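Local coordinates for Mlr6093 protein (Mesorhizobium loti, PDB 2QJ8), which probably hydrolyses ester bonds or the carbon-nitrogen bonds of linear amides, as a zinc-dependent enzyme of the succinylglutamate desuccinylase/aspartoacylase family, at residues 51-59 against 96-107; 61-69 against 81-89. One frame throughout, in Å; residues are numbered along the deposited sequence.

Contact 1 of 2, residues 51-59 against 96-107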
# COMPACT_ATOMS: atom_id res chain seq x y z
N THR A 51 20.39 -6.86 2.92
CA THR A 51 19.39 -6.73 3.96
C THR A 51 18.00 -6.36 3.39
O THR A 51 17.90 -5.62 2.42
CB THR A 51 19.80 -5.69 5.03
OG1 THR A 51 20.00 -4.41 4.44
CG2 THR A 51 21.05 -6.10 5.79
N GLY A 52 16.95 -6.92 4.00
CA GLY A 52 15.56 -6.54 3.72
C GLY A 52 14.83 -6.33 5.04
O GLY A 52 15.35 -6.66 6.10
N GLY A 53 13.63 -5.79 4.97
CA GLY A 53 12.77 -5.73 6.14
C GLY A 53 13.16 -4.86 7.30
O GLY A 53 12.84 -5.18 8.42
N ASN A 54 13.87 -3.76 7.03
CA ASN A 54 14.13 -2.77 8.08
C ASN A 54 12.80 -2.19 8.54
O ASN A 54 12.67 -1.81 9.70
CB ASN A 54 15.02 -1.62 7.58
CG ASN A 54 15.20 -0.54 8.65
OD1 ASN A 54 15.93 -0.74 9.60
ND2 ASN A 54 14.53 0.60 8.49
N HIS A 55 11.84 -2.07 7.61
CA HIS A 55 10.49 -1.59 7.93
C HIS A 55 9.50 -2.70 7.71
O HIS A 55 9.68 -3.50 6.82
CB HIS A 55 10.13 -0.37 7.10
CG HIS A 55 11.02 0.81 7.36
ND1 HIS A 55 11.02 1.50 8.56
CD2 HIS A 55 11.91 1.44 6.56
CE1 HIS A 55 11.91 2.48 8.49
NE2 HIS A 55 12.44 2.48 7.28
N GLY A 56 8.44 -2.73 8.48
CA GLY A 56 7.50 -3.84 8.40
C GLY A 56 6.35 -3.89 7.39
O GLY A 56 5.69 -4.94 7.23
N ASN A 57 6.13 -2.80 6.70
CA ASN A 57 5.05 -2.73 5.73
C ASN A 57 5.55 -2.83 4.26
O ASN A 57 4.87 -2.35 3.35
CB ASN A 57 4.18 -1.48 6.05
CG ASN A 57 5.00 -0.17 6.33
OD1 ASN A 57 6.21 -0.07 6.04
ND2 ASN A 57 4.31 0.85 6.87
N GLU A 58 6.69 -3.49 4.06
CA GLU A 58 7.32 -3.64 2.75
C GLU A 58 7.81 -5.05 2.65
O GLU A 58 8.81 -5.40 3.29
CB GLU A 58 8.49 -2.66 2.63
CG GLU A 58 8.98 -2.39 1.20
CD GLU A 58 9.42 -3.61 0.44
OE1 GLU A 58 10.36 -4.32 0.88
OE2 GLU A 58 8.81 -3.87 -0.63
N LEU A 59 7.13 -5.87 1.86
CA LEU A 59 7.53 -7.25 1.73
C LEU A 59 8.23 -7.60 0.44
O LEU A 59 8.73 -8.71 0.36
CB LEU A 59 6.37 -8.18 2.02
CG LEU A 59 5.99 -8.33 3.50
CD1 LEU A 59 7.06 -8.96 4.38
CD2 LEU A 59 5.52 -7.02 4.10
N THR A 96 3.85 -2.64 10.97
CA THR A 96 4.24 -1.32 11.42
C THR A 96 5.47 -0.85 10.64
O THR A 96 6.24 -1.68 10.11
CB THR A 96 4.53 -1.39 12.93
OG1 THR A 96 3.49 -2.11 13.60
CG2 THR A 96 4.60 -0.03 13.52
N ARG A 97 5.67 0.45 10.55
CA ARG A 97 6.85 0.95 9.85
C ARG A 97 8.08 0.70 10.68
O ARG A 97 9.06 0.21 10.18
CB ARG A 97 6.77 2.44 9.55
CG ARG A 97 8.01 2.89 8.77
CD ARG A 97 7.71 4.04 7.89
NE ARG A 97 8.84 4.31 7.01
CZ ARG A 97 9.14 3.62 5.90
NH1 ARG A 97 8.45 2.55 5.51
NH2 ARG A 97 10.19 4.00 5.19
N ASN A 98 8.01 1.01 11.96
CA ASN A 98 9.13 0.82 12.84
C ASN A 98 8.87 -0.23 13.91
O ASN A 98 7.77 -0.78 14.02
CB ASN A 98 9.51 2.20 13.38
CG ASN A 98 10.01 3.11 12.26
OD1 ASN A 98 10.79 2.69 11.40
ND2 ASN A 98 9.50 4.32 12.21
N THR A 99 9.90 -0.51 14.69
CA THR A 99 9.84 -1.53 15.70
C THR A 99 8.69 -1.24 16.68
O THR A 99 8.68 -0.18 17.31
CB THR A 99 11.18 -1.62 16.44
OG1 THR A 99 12.23 -1.72 15.48
CG2 THR A 99 11.22 -2.81 17.40
N PRO A 100 7.72 -2.17 16.79
CA PRO A 100 6.60 -1.90 17.68
C PRO A 100 6.92 -1.85 19.18
O PRO A 100 6.21 -1.16 19.92
CB PRO A 100 5.64 -3.06 17.38
CG PRO A 100 6.50 -4.14 16.88
CD PRO A 100 7.56 -3.46 16.10
N ILE A 101 7.97 -2.54 19.63
CA ILE A 101 8.30 -2.56 21.07
C ILE A 101 8.84 -1.23 21.59
O ILE A 101 8.37 -0.73 22.63
CB ILE A 101 9.31 -3.69 21.41
CG1 ILE A 101 8.62 -5.05 21.21
CG2 ILE A 101 9.79 -3.60 22.86
CD1 ILE A 101 9.50 -6.23 21.52
N ASP A 102 9.83 -0.67 20.88
CA ASP A 102 10.49 0.58 21.31
C ASP A 102 10.16 1.82 20.47
O ASP A 102 10.60 2.92 20.82
CB ASP A 102 12.02 0.38 21.44
CG ASP A 102 12.71 -0.01 20.15
OD1 ASP A 102 12.04 -0.16 19.13
OD2 ASP A 102 13.94 -0.20 20.17
N GLY A 103 9.42 1.65 19.37
CA GLY A 103 9.05 2.75 18.48
C GLY A 103 10.17 3.26 17.59
O GLY A 103 9.95 4.20 16.82
N LYS A 104 11.35 2.62 17.60
CA LYS A 104 12.52 3.12 16.88
C LYS A 104 12.65 2.55 15.49
O LYS A 104 12.27 1.40 15.19
CB LYS A 104 13.82 2.88 17.68
CG LYS A 104 13.80 3.45 19.10
CD LYS A 104 15.07 3.17 19.92
CE LYS A 104 14.93 3.79 21.31
NZ LYS A 104 15.98 3.39 22.28
N ASN A 105 13.17 3.39 14.62
CA ASN A 105 13.51 3.05 13.24
C ASN A 105 14.90 2.46 13.36
O ASN A 105 15.87 3.15 13.69
CB ASN A 105 13.45 4.30 12.37
CG ASN A 105 13.93 4.10 10.95
OD1 ASN A 105 14.43 3.05 10.53
ND2 ASN A 105 13.74 5.14 10.16
N LEU A 106 14.94 1.15 13.16
CA LEU A 106 16.13 0.33 13.29
C LEU A 106 17.35 0.86 12.52
O LEU A 106 18.49 0.80 13.01
CB LEU A 106 15.79 -1.12 12.87
CG LEU A 106 16.89 -2.17 12.77
CD1 LEU A 106 17.54 -2.32 14.13
CD2 LEU A 106 16.32 -3.52 12.28
N ASN A 107 17.09 1.35 11.32
CA ASN A 107 18.11 1.93 10.46
C ASN A 107 18.75 3.17 11.09
O ASN A 107 19.99 3.23 11.12
CB ASN A 107 17.52 2.22 9.07
CG ASN A 107 18.56 2.69 8.06
OD1 ASN A 107 19.03 3.83 8.12
ND2 ASN A 107 18.87 1.84 7.10
O HOH W 1 12.43 0.19 11.42

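Contact 2 of 2, residues 61-69 against 81-89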
# COMPACT_ATOMS: atom_id res chain seq x y z
N GLY A 61 11.12 -6.53 -0.80
CA GLY A 61 12.52 -6.71 -0.44
C GLY A 61 12.77 -8.09 0.16
O GLY A 61 13.60 -8.83 -0.34
N PRO A 62 12.09 -8.43 1.28
CA PRO A 62 12.15 -9.79 1.81
C PRO A 62 11.91 -10.92 0.81
O PRO A 62 12.65 -11.91 0.82
CB PRO A 62 11.09 -9.76 2.89
CG PRO A 62 11.24 -8.39 3.45
CD PRO A 62 11.38 -7.54 2.22
N ILE A 63 10.94 -10.74 -0.08
CA ILE A 63 10.63 -11.74 -1.13
C ILE A 63 11.79 -11.86 -2.11
O ILE A 63 12.24 -12.98 -2.39
CB ILE A 63 9.33 -11.40 -1.85
CG1 ILE A 63 8.14 -11.71 -0.93
CG2 ILE A 63 9.21 -12.18 -3.17
CD1 ILE A 63 6.85 -10.95 -1.32
N LEU A 64 12.28 -10.73 -2.61
CA LEU A 64 13.44 -10.70 -3.49
C LEU A 64 14.65 -11.33 -2.82
O LEU A 64 15.38 -12.07 -3.44
CB LEU A 64 13.76 -9.24 -3.94
CG LEU A 64 14.85 -9.08 -5.00
CD1 LEU A 64 14.51 -9.88 -6.28
CD2 LEU A 64 15.07 -7.60 -5.33
N ALA A 65 14.88 -11.01 -1.54
CA ALA A 65 15.95 -11.61 -0.77
C ALA A 65 15.86 -13.13 -0.72
O ALA A 65 16.87 -13.81 -0.82
CB ALA A 65 16.00 -11.01 0.69
N ARG A 66 14.66 -13.67 -0.52
CA ARG A 66 14.45 -15.09 -0.51
C ARG A 66 14.65 -15.71 -1.90
O ARG A 66 15.07 -16.86 -2.01
CB ARG A 66 13.05 -15.41 -0.02
CG ARG A 66 12.90 -15.24 1.45
CD ARG A 66 11.45 -15.14 1.78
NE ARG A 66 11.29 -14.87 3.19
CZ ARG A 66 11.33 -15.79 4.15
NH1 ARG A 66 11.54 -17.08 3.88
NH2 ARG A 66 11.17 -15.38 5.41
N ARG A 67 14.34 -14.97 -2.96
CA ARG A 67 14.66 -15.48 -4.31
C ARG A 67 16.17 -15.64 -4.52
O ARG A 67 16.62 -16.62 -5.11
CB ARG A 67 14.07 -14.58 -5.37
CG ARG A 67 12.60 -14.66 -5.41
CD ARG A 67 12.04 -13.71 -6.45
NE ARG A 67 10.61 -13.96 -6.63
CZ ARG A 67 9.78 -13.27 -7.40
NH1 ARG A 67 10.18 -12.25 -8.16
NH2 ARG A 67 8.52 -13.66 -7.44
N LEU A 68 16.93 -14.66 -4.04
CA LEU A 68 18.40 -14.64 -4.11
C LEU A 68 18.97 -15.80 -3.32
O LEU A 68 19.92 -16.44 -3.77
CB LEU A 68 18.97 -13.31 -3.57
CG LEU A 68 18.76 -12.06 -4.41
CD1 LEU A 68 19.04 -10.83 -3.57
CD2 LEU A 68 19.61 -12.10 -5.66
N VAL A 69 18.39 -16.05 -2.14
CA VAL A 69 18.74 -17.21 -1.30
C VAL A 69 18.65 -18.53 -2.08
O VAL A 69 19.53 -19.38 -1.94
CB VAL A 69 17.89 -17.27 -0.00
CG1 VAL A 69 18.02 -18.64 0.67
CG2 VAL A 69 18.31 -16.17 0.95
N ILE A 81 28.50 -13.93 0.07
CA ILE A 81 27.25 -13.16 0.10
C ILE A 81 26.46 -13.61 1.31
O ILE A 81 26.16 -14.80 1.45
CB ILE A 81 26.39 -13.31 -1.17
CG1 ILE A 81 27.18 -12.84 -2.38
CG2 ILE A 81 25.07 -12.48 -0.99
CD1 ILE A 81 26.52 -13.08 -3.75
N ILE A 82 26.17 -12.67 2.21
CA ILE A 82 25.37 -12.94 3.38
C ILE A 82 24.02 -12.24 3.13
O ILE A 82 24.00 -11.13 2.61
CB ILE A 82 26.03 -12.37 4.70
CG1 ILE A 82 27.44 -12.94 4.93
CG2 ILE A 82 25.16 -12.68 5.88
CD1 ILE A 82 28.23 -12.23 6.12
N ILE A 83 22.91 -12.90 3.47
CA ILE A 83 21.56 -12.32 3.28
C ILE A 83 20.71 -12.48 4.53
O ILE A 83 20.65 -13.59 5.09
CB ILE A 83 20.77 -12.95 2.08
CG1 ILE A 83 21.56 -12.84 0.77
CG2 ILE A 83 19.40 -12.24 1.89
CD1 ILE A 83 20.96 -13.60 -0.47
N VAL A 84 20.10 -11.37 4.97
CA VAL A 84 19.16 -11.34 6.11
C VAL A 84 17.86 -10.74 5.53
O VAL A 84 17.71 -9.52 5.45
CB VAL A 84 19.72 -10.62 7.36
CG1 VAL A 84 20.38 -9.30 7.02
CG2 VAL A 84 18.64 -10.46 8.44
N PRO A 85 16.91 -11.62 5.07
CA PRO A 85 15.71 -11.08 4.41
C PRO A 85 14.81 -10.17 5.19
O PRO A 85 14.25 -9.28 4.57
CB PRO A 85 14.97 -12.36 3.88
CG PRO A 85 16.06 -13.37 3.78
CD PRO A 85 16.85 -13.09 5.05
N GLU A 86 14.74 -10.34 6.52
CA GLU A 86 13.93 -9.49 7.40
C GLU A 86 14.75 -9.16 8.64
O GLU A 86 14.76 -9.94 9.59
CB GLU A 86 12.63 -10.17 7.87
CG GLU A 86 11.66 -10.59 6.79
CD GLU A 86 11.83 -12.02 6.32
OE1 GLU A 86 11.89 -12.95 7.16
OE2 GLU A 86 11.83 -12.23 5.09
N ILE A 87 15.42 -8.02 8.63
CA ILE A 87 16.18 -7.59 9.79
C ILE A 87 15.27 -7.10 10.94
O ILE A 87 15.73 -7.06 12.08
CB ILE A 87 17.30 -6.51 9.49
CG1 ILE A 87 16.72 -5.16 9.02
CG2 ILE A 87 18.32 -7.08 8.56
CD1 ILE A 87 17.76 -4.03 8.73
N ASN A 88 14.01 -6.75 10.66
CA ASN A 88 13.09 -6.27 11.71
C ASN A 88 11.81 -7.13 11.73
O ASN A 88 10.73 -6.65 11.35
CB ASN A 88 12.78 -4.78 11.52
CG ASN A 88 12.16 -4.12 12.75
OD1 ASN A 88 11.67 -4.79 13.65
ND2 ASN A 88 12.14 -2.80 12.76
N PRO A 89 11.92 -8.41 12.17
CA PRO A 89 10.74 -9.30 12.22
C PRO A 89 9.60 -8.80 13.05
O PRO A 89 8.47 -9.08 12.73
CB PRO A 89 11.30 -10.62 12.78
CG PRO A 89 12.57 -10.28 13.42
CD PRO A 89 13.13 -9.11 12.64

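Contact 1 of 2, residues 51-59 against 96-107
R97 grips H55 at two places at once: its guanidinium lies flat on one face of the imidazole, centres 3.6 Å apart and planes at 14°, while its own carbonyl takes the ring's N-H. That bond, from H55 ND1 to R97 O, is 2.9 Å long and lies in the ring plane, but it meets the oxygen from above the carbonyl plane. With CG opposite the backbone N (chi1 -178°) and the chain extended to NE, the arginine runs across the imidazole and carries its guanidinium over the ring; NH2 there also binds S142 O. On the opposite face of the imidazole, offset toward the rim, sits the amide nitrogen of N54. N54 ND2 gives N105 OD1 a nearly straight bond of 3.2 Å (169° at the hydrogen). Residues 55-58 carry the H-x-x-E sequence, consistent with the family's zinc-binding signature, although in the conformer described here, one of two modelled, the E58 carboxylate accepts from the backbone N-H groups of Q60 and G61. Next to H55, G56 has no side chain to block T96 O, which accepts a weak bond of 2.9 Å from G56 N. Water 1 joins N54 O, 2.6 Å away, to L106 N.

Contact 2 of 2, residues 61-69 against 81-89
A β-α-β unit made of strand 47-52, helix 60-75 and strand 79-84 is closed here, where A65, L68 and V69 of the helix settle on I83 and P85. The axes of 61-69 and 81-84 pass 8.9 Å apart at 142°, so the helix runs back roughly antiparallel to the strand. A65 faces the strand, and its small methyl permits close approach: A65 CB is 3.6 Å from P85 CB and 3.8 Å from I83 CG2. The branched I83 reaches farther along the helix, its CD1 3.7 Å from L68 CB and also touching V69 CG2. P62 suits the first turn, where a helix residue needs no N-H for an i-4 bond, and P62 CG of its ring lies 3.3 Å from P85 O.

Next to this packing lies a buried salt bridge. The guanidinium of R66 and the carboxylate of E86 are nearly coplanar, 5° apart, and a bend in the glutamate chain (chi2 93°) helps turn the acid back to the helix. R66 NE bonds to the syn lone pair of E86 OE2 at 3.3 Å. R66 NH2 makes weak bonds to both carboxylate oxygens of E86, the shorter to E86 OE1 at 3.1 Å, and another weak one to P289 O of the second subunit. That subunit also packs I267 on E86 and L293 on P85. A helix packed against the strand that follows it, linking two parallel neighbours, is typical of the β-α-β crossover, as in zinc exopeptidase-like α/β domains.

Contact 2 is nested in the chain loop that contact 1 closes, and both adjoin the neighbouring parallel strands 47-52 and 79-84. All touching residues of contact 2 are buried, in part by the second subunit, and join helix to strand mainly through aliphatic side chains, with one ion pair beside that subunit. Contact 1 gathers loops beyond the end of strand 47-52 and is only partly buried. The two are directly joined as well: G52 O probably accepts from I87 N at 2.9 Å, while N88 ND2 bonds both N54 O and T99 OG1. The chemistry follows the place: aliphatic contact between helix and strand in contact 2, polar bonding in contact 1, whose 51-59 loop carries a sequence consistent with zinc binding.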